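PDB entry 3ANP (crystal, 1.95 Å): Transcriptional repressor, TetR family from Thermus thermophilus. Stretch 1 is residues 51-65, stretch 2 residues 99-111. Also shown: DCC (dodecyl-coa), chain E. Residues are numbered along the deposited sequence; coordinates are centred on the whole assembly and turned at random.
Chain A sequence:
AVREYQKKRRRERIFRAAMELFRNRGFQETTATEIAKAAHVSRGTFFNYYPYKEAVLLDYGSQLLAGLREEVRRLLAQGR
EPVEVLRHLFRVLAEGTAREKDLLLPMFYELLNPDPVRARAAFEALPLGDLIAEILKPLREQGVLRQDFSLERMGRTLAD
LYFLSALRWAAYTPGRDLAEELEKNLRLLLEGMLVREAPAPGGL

Stretch 1 51-65: PYKEAVLLDYGSQLL
Stretch 2, residues 99-111: REKDLLLPMFYEL

Two helices of one chain, one running through Ala55-Leu65 and continuing beyond, the other from Lys101 through Phe108, cross at -109° with their axes 9.2 Å apart at closest approach; the two stretches bury 600 Å² between them, both sides summed. The first helix is regular, for example Gly61 N to Leu57 O at 2.8 Å; the second has Phe108 N to Leu104 O at 2.8 Å but is kinked at Pro106, whose ring nitrogen has no hydrogen to give to the turn before. The crossing is centred on Leu57 and Met107 (selenomethionine), whose CA atoms lie 5.8 Å apart.

Leu57, the residue most covered, points toward the second helix with chi1 m and chi2 t. Its CD1 sits 3.7 Å from Leu103 O and 3.7 Å from Pro106 CG, its CD2 4.4 Å from Leu103 CD2, and its CB 3.9 Å from Met107 CB, so this branched apolar side chain is packed along a full helical turn.

Met107 leaves its backbone sideways and uses a long, unbranched chain (chi1 t, chi2 t, chi3 p) to lie against the first helix. Its SE is 3.4 Å from Leu57 O and 3.7 Å from Gly61 CA, while its CG touches Leu58 CD2 at 3.9 Å. Glycine suits position 61 because an ideal CB there would point toward the second helix and lie 2.6 Å from Met107 SE, a clash.

At one end of the contact, Glu110 (chi1 t, chi2 p, chi3 16°) points toward the first stretch. Its CG lies 4.3 Å from Leu58 CD1, and its carboxylate reaches Tyr52 (chi1 p), with OE2 3.3 Å from Tyr52 CE1. A water joins the two side chains, accepting from Tyr52 OH at 2.6 Å and donating to Glu110 OE2 at 2.7 Å. Glu54 (chi1 m, chi2 p) also comes close, its CG 3.5 Å from Glu110 OE1; the like charges are 4.3 Å apart, Glu54 OE1 to Glu110 OE1, but Glu110 is hydrogen-bonded elsewhere in the structure through both carboxylate oxygens.

At the other end, Tyr60 (chi1 t) points toward the second stretch and donates a very short hydrogen bond, OH to Glu100 OE2 at 2.3 Å, with the acceptor near the ring plane. Glu100, at the N-cap position, takes chi1 m and chi2 m. Tyr60 CE1 also packs against Leu103 CD1 at 3.8 Å; a tyrosine suits the place because its ring carbons can pack on Leu103 while its OH bonds to Glu100. One turn on, Leu64 CD1 meets Leu104 CD2 at 4.1 Å; both leucines are m, t.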

# COMPACT_ATOMS: atom_id res chain seq x y z
N PRO A 51 5.34 -2.91 24.79
CA PRO A 51 5.57 -1.46 24.87
C PRO A 51 4.44 -0.59 24.37
O PRO A 51 4.31 0.57 24.76
CB PRO A 51 6.86 -1.26 24.07
CG PRO A 51 7.54 -2.57 24.18
CD PRO A 51 6.42 -3.55 24.02
N TYR A 52 3.63 -1.13 23.47
CA TYR A 52 2.47 -0.41 22.94
C TYR A 52 1.43 -1.47 22.58
O TYR A 52 1.80 -2.60 22.27
CB TYR A 52 2.86 0.48 21.73
CG TYR A 52 3.76 -0.18 20.70
CD1 TYR A 52 3.23 -0.79 19.55
CD2 TYR A 52 5.15 -0.18 20.86
CE1 TYR A 52 4.06 -1.38 18.59
CE2 TYR A 52 5.98 -0.78 19.93
CZ TYR A 52 5.43 -1.38 18.79
OH TYR A 52 6.26 -1.98 17.89
N LYS A 53 0.15 -1.11 22.66
CA LYS A 53 -0.94 -2.07 22.40
C LYS A 53 -0.84 -2.83 21.07
O LYS A 53 -1.21 -4.01 21.00
CB LYS A 53 -2.30 -1.36 22.48
CG LYS A 53 -2.78 -1.00 23.90
CD LYS A 53 -3.96 -0.02 23.86
CE LYS A 53 -5.10 -0.53 22.97
NZ LYS A 53 -6.20 0.50 22.84
N GLU A 54 -0.36 -2.16 20.02
CA GLU A 54 -0.25 -2.80 18.70
C GLU A 54 0.74 -3.95 18.68
O GLU A 54 0.67 -4.83 17.81
CB GLU A 54 0.15 -1.77 17.63
CG GLU A 54 -0.92 -0.77 17.26
CD GLU A 54 -1.16 0.28 18.32
OE1 GLU A 54 -0.33 0.42 19.25
OE2 GLU A 54 -2.18 0.99 18.23
N ALA A 55 1.69 -3.94 19.61
CA ALA A 55 2.67 -5.02 19.65
C ALA A 55 1.93 -6.34 19.93
O ALA A 55 2.39 -7.40 19.52
CB ALA A 55 3.74 -4.74 20.74
N VAL A 56 0.80 -6.27 20.62
CA VAL A 56 0.03 -7.49 20.87
C VAL A 56 -0.52 -7.99 19.53
O VAL A 56 -0.41 -9.18 19.20
CB VAL A 56 -1.18 -7.25 21.84
CG1 VAL A 56 -2.03 -8.51 21.93
CG2 VAL A 56 -0.67 -6.87 23.24
N LEU A 57 -1.11 -7.09 18.75
CA LEU A 57 -1.66 -7.47 17.45
C LEU A 57 -0.58 -8.01 16.52
O LEU A 57 -0.83 -8.93 15.74
CB LEU A 57 -2.37 -6.27 16.80
CG LEU A 57 -3.50 -5.63 17.60
CD1 LEU A 57 -3.98 -4.37 16.87
CD2 LEU A 57 -4.66 -6.63 17.79
N LEU A 58 0.63 -7.46 16.59
CA LEU A 58 1.70 -7.96 15.73
C LEU A 58 2.01 -9.40 16.09
O LEU A 58 2.28 -10.22 15.22
CB LEU A 58 2.96 -7.12 15.87
CG LEU A 58 2.81 -5.69 15.32
CD1 LEU A 58 4.13 -4.96 15.54
CD2 LEU A 58 2.45 -5.72 13.83
N ASP A 59 1.99 -9.72 17.38
CA ASP A 59 2.25 -11.09 17.81
C ASP A 59 1.21 -12.02 17.18
O ASP A 59 1.54 -13.12 16.71
CB ASP A 59 2.18 -11.20 19.34
CG ASP A 59 3.57 -11.20 19.99
OD1 ASP A 59 4.55 -10.84 19.30
OD2 ASP A 59 3.67 -11.56 21.18
N TYR A 60 -0.05 -11.58 17.17
CA TYR A 60 -1.13 -12.39 16.57
C TYR A 60 -0.89 -12.54 15.08
O TYR A 60 -0.98 -13.64 14.53
CB TYR A 60 -2.49 -11.72 16.78
CG TYR A 60 -3.67 -12.51 16.25
CD1 TYR A 60 -4.80 -11.87 15.75
CD2 TYR A 60 -3.68 -13.91 16.29
CE1 TYR A 60 -5.91 -12.60 15.29
CE2 TYR A 60 -4.78 -14.64 15.83
CZ TYR A 60 -5.89 -13.98 15.34
OH TYR A 60 -6.98 -14.70 14.90
N GLY A 61 -0.60 -11.42 14.42
CA GLY A 61 -0.33 -11.48 12.99
C GLY A 61 0.80 -12.43 12.65
O GLY A 61 0.73 -13.18 11.66
N SER A 62 1.86 -12.43 13.46
CA SER A 62 2.99 -13.33 13.23
C SER A 62 2.55 -14.78 13.36
O SER A 62 3.00 -15.65 12.60
CB SER A 62 4.13 -13.05 14.23
OG SER A 62 4.63 -11.74 14.03
N GLN A 63 1.67 -15.04 14.32
CA GLN A 63 1.13 -16.39 14.52
C GLN A 63 0.33 -16.79 13.28
O GLN A 63 0.47 -17.89 12.74
CB GLN A 63 0.19 -16.45 15.74
CG GLN A 63 -0.61 -17.77 15.84
CD GLN A 63 -1.81 -17.68 16.80
OE1 GLN A 63 -1.85 -16.80 17.67
NE2 GLN A 63 -2.77 -18.60 16.66
N LEU A 64 -0.53 -15.89 12.82
CA LEU A 64 -1.34 -16.19 11.64
C LEU A 64 -0.43 -16.48 10.43
O LEU A 64 -0.62 -17.48 9.72
CB LEU A 64 -2.28 -15.03 11.32
CG LEU A 64 -3.41 -14.72 12.31
CD1 LEU A 64 -4.14 -13.44 11.85
CD2 LEU A 64 -4.41 -15.88 12.38
N LEU A 65 0.57 -15.63 10.22
CA LEU A 65 1.47 -15.83 9.09
C LEU A 65 2.25 -17.15 9.22
O LEU A 65 2.48 -17.82 8.23
CB LEU A 65 2.44 -14.66 8.97
CG LEU A 65 3.44 -14.78 7.81
CD1 LEU A 65 2.66 -14.76 6.49
CD2 LEU A 65 4.45 -13.64 7.84
N ARG A 99 -12.46 -12.50 8.33
CA ARG A 99 -12.86 -13.05 9.63
C ARG A 99 -12.32 -12.19 10.78
O ARG A 99 -13.02 -11.95 11.77
CB ARG A 99 -12.32 -14.48 9.82
CG ARG A 99 -12.99 -15.57 8.98
CD ARG A 99 -12.72 -16.98 9.54
NE ARG A 99 -11.31 -17.37 9.44
CZ ARG A 99 -10.74 -17.80 8.32
NH1 ARG A 99 -9.45 -18.13 8.30
NH2 ARG A 99 -11.46 -17.91 7.21
N GLU A 100 -11.08 -11.74 10.65
CA GLU A 100 -10.42 -10.98 11.70
C GLU A 100 -10.27 -9.49 11.42
O GLU A 100 -9.40 -8.83 11.99
CB GLU A 100 -9.04 -11.59 11.96
CG GLU A 100 -9.10 -13.03 12.49
CD GLU A 100 -9.65 -13.10 13.90
OE1 GLU A 100 -10.63 -12.38 14.20
OE2 GLU A 100 -9.12 -13.87 14.72
N LYS A 101 -11.13 -8.96 10.57
CA LYS A 101 -11.10 -7.55 10.19
C LYS A 101 -10.89 -6.52 11.31
O LYS A 101 -10.03 -5.65 11.20
CB LYS A 101 -12.39 -7.21 9.43
CG LYS A 101 -12.52 -5.76 9.04
CD LYS A 101 -13.82 -5.51 8.31
CE LYS A 101 -14.06 -4.03 8.07
NZ LYS A 101 -14.19 -3.29 9.35
N ASP A 102 -11.69 -6.59 12.37
CA ASP A 102 -11.59 -5.63 13.47
C ASP A 102 -10.25 -5.64 14.21
O ASP A 102 -9.82 -4.62 14.74
CB ASP A 102 -12.73 -5.83 14.47
CG ASP A 102 -14.11 -5.60 13.85
OD1 ASP A 102 -14.24 -4.74 12.94
OD2 ASP A 102 -15.06 -6.28 14.28
N LEU A 103 -9.59 -6.80 14.26
CA LEU A 103 -8.29 -6.91 14.92
C LEU A 103 -7.16 -6.55 13.94
O LEU A 103 -6.19 -5.92 14.32
CB LEU A 103 -8.03 -8.33 15.43
CG LEU A 103 -8.97 -8.88 16.50
CD1 LEU A 103 -8.71 -10.37 16.70
CD2 LEU A 103 -8.75 -8.13 17.79
N LEU A 104 -7.29 -6.99 12.70
CA LEU A 104 -6.24 -6.72 11.73
C LEU A 104 -6.17 -5.27 11.25
O LEU A 104 -5.09 -4.79 10.89
CB LEU A 104 -6.40 -7.63 10.51
CG LEU A 104 -6.33 -9.13 10.77
CD1 LEU A 104 -6.49 -9.89 9.47
CD2 LEU A 104 -5.00 -9.48 11.43
N LEU A 105 -7.28 -4.55 11.25
CA LEU A 105 -7.21 -3.16 10.77
C LEU A 105 -6.21 -2.30 11.57
O LEU A 105 -5.30 -1.72 10.99
CB LEU A 105 -8.60 -2.52 10.75
CG LEU A 105 -8.70 -1.10 10.16
CD1 LEU A 105 -8.11 -1.09 8.76
CD2 LEU A 105 -10.16 -0.67 10.12
N PRO A 106 -6.35 -2.23 12.91
CA PRO A 106 -5.37 -1.40 13.63
C PRO A 106 -3.96 -1.94 13.47
O PRO A 106 -2.98 -1.21 13.58
CB PRO A 106 -5.87 -1.44 15.08
CG PRO A 106 -6.72 -2.69 15.14
CD PRO A 106 -7.43 -2.67 13.81
N MSE A 107 -3.86 -3.24 13.21
CA MSE A 107 -2.56 -3.84 13.01
C MSE A 107 -1.96 -3.32 11.69
O MSE A 107 -0.78 -2.98 11.64
CB MSE A 107 -2.68 -5.37 12.98
CG MSE A 107 -1.33 -6.06 12.97
SE MSE A 107 -1.41 -7.93 12.52
CE MSE A 107 -1.78 -7.75 10.64
N PHE A 108 -2.77 -3.25 10.64
CA PHE A 108 -2.30 -2.77 9.33
C PHE A 108 -1.78 -1.32 9.42
O PHE A 108 -0.81 -0.97 8.76
CB PHE A 108 -3.42 -2.81 8.27
CG PHE A 108 -3.84 -4.21 7.86
CD1 PHE A 108 -2.94 -5.28 7.85
CD2 PHE A 108 -5.16 -4.44 7.43
CE1 PHE A 108 -3.33 -6.56 7.42
CE2 PHE A 108 -5.56 -5.71 6.99
CZ PHE A 108 -4.64 -6.77 6.99
N TYR A 109 -2.43 -0.48 10.21
CA TYR A 109 -1.97 0.91 10.33
C TYR A 109 -0.57 1.00 10.93
O TYR A 109 0.17 1.94 10.66
CB TYR A 109 -2.94 1.75 11.17
CG TYR A 109 -4.16 2.16 10.39
CD1 TYR A 109 -4.06 2.98 9.27
CD2 TYR A 109 -5.42 1.71 10.77
CE1 TYR A 109 -5.19 3.34 8.53
CE2 TYR A 109 -6.55 2.05 10.04
CZ TYR A 109 -6.43 2.87 8.92
OH TYR A 109 -7.57 3.22 8.23
N GLU A 110 -0.21 0.01 11.74
CA GLU A 110 1.11 -0.01 12.37
C GLU A 110 2.22 -0.10 11.32
O GLU A 110 3.32 0.37 11.54
CB GLU A 110 1.18 -1.16 13.38
CG GLU A 110 2.39 -1.19 14.27
CD GLU A 110 2.55 0.03 15.18
OE1 GLU A 110 1.59 0.81 15.37
OE2 GLU A 110 3.65 0.18 15.73
N LEU A 111 1.93 -0.70 10.17
CA LEU A 111 2.92 -0.78 9.10
C LEU A 111 3.13 0.61 8.48
O LEU A 111 4.04 0.82 7.70
CB LEU A 111 2.46 -1.77 8.02
CG LEU A 111 2.58 -3.22 8.47
CD1 LEU A 111 1.57 -4.10 7.78
CD2 LEU A 111 4.02 -3.68 8.18
C2 DCC E . 22.35 -5.96 4.58
C4 DCC E . 20.85 -6.54 2.92
C5 DCC E . 20.61 -7.75 3.56
C6 DCC E . 21.29 -8.02 4.74
C8 DCC E . 19.40 -7.66 1.79
C10 DCC E . -0.58 -11.12 7.40
C11 DCC E . -1.64 -11.34 8.47
C12 DCC E . -1.97 -12.83 8.61
N9 DCC E . 20.08 -6.52 1.83
N7 DCC E . 19.71 -8.41 2.84
N3 DCC E . 21.72 -5.67 3.45
N1 DCC E . 22.15 -7.10 5.21
N6 DCC E . 21.10 -9.16 5.39
C1' DCC E . 20.02 -5.43 0.84
C2' DCC E . 18.74 -5.51 0.00
O2' DCC E . 18.85 -6.58 -0.94
C3' DCC E . 18.88 -4.17 -0.72
O3' DCC E . 19.82 -4.29 -1.79
C4' DCC E . 19.46 -3.27 0.37
O4' DCC E . 19.85 -4.14 1.45
C5' DCC E . 18.37 -2.30 0.83
O5' DCC E . 17.21 -3.02 1.25
P1 DCC E . 15.78 -2.29 1.38
O11 DCC E . 15.55 -1.44 0.19
O12 DCC E . 14.77 -3.31 1.74
O6 DCC E . 15.98 -1.30 2.64
P2 DCC E . 15.71 -1.80 4.14
O21 DCC E . 16.65 -0.88 4.81
O22 DCC E . 15.94 -3.25 3.92
O7 DCC E . 14.19 -1.28 4.15
CPA DCC E . 13.09 -2.12 3.80
CPB DCC E . 11.98 -1.99 4.85
CP8 DCC E . 11.75 -0.51 5.15
CP7 DCC E . 12.40 -2.73 6.12
CP9 DCC E . 10.69 -2.61 4.30
OP3 DCC E . 11.25 0.17 3.99
CP6 DCC E . 10.76 -0.36 6.31
OP2 DCC E . 11.15 -0.39 7.47
NP2 DCC E . 9.48 -0.21 5.96
CP5 DCC E . 8.42 -0.05 6.97
CP4 DCC E . 7.10 -0.58 6.41
CP3 DCC E . 6.67 0.19 5.16
OP1 DCC E . 7.46 0.36 4.23
NP1 DCC E . 5.42 0.63 5.16
CP2 DCC E . 4.88 1.40 4.02
CP1 DCC E . 4.64 0.46 2.83
S DCC E . 3.26 -0.71 3.10
P3 DCC E . 19.50 -3.57 -3.20
O31 DCC E . 18.94 -4.51 -4.20
O32 DCC E . 18.49 -2.36 -2.86
O33 DCC E . 20.89 -2.91 -3.67
CA1 DCC E . 4.08 -2.13 3.72
CA2 DCC E . 3.35 -3.47 3.72
OA1 DCC E . 5.23 -2.05 4.15
CA3 DCC E . 4.33 -4.63 3.88
CA4 DCC E . 3.63 -5.99 3.79
CA5 DCC E . 2.59 -6.20 4.90
CA6 DCC E . 2.10 -7.65 4.90
CA7 DCC E . 1.14 -7.90 6.06
CA8 DCC E . 0.75 -9.38 6.13
CA9 DCC E . -0.27 -9.62 7.24
O HOH W 1 5.43 -1.86 15.48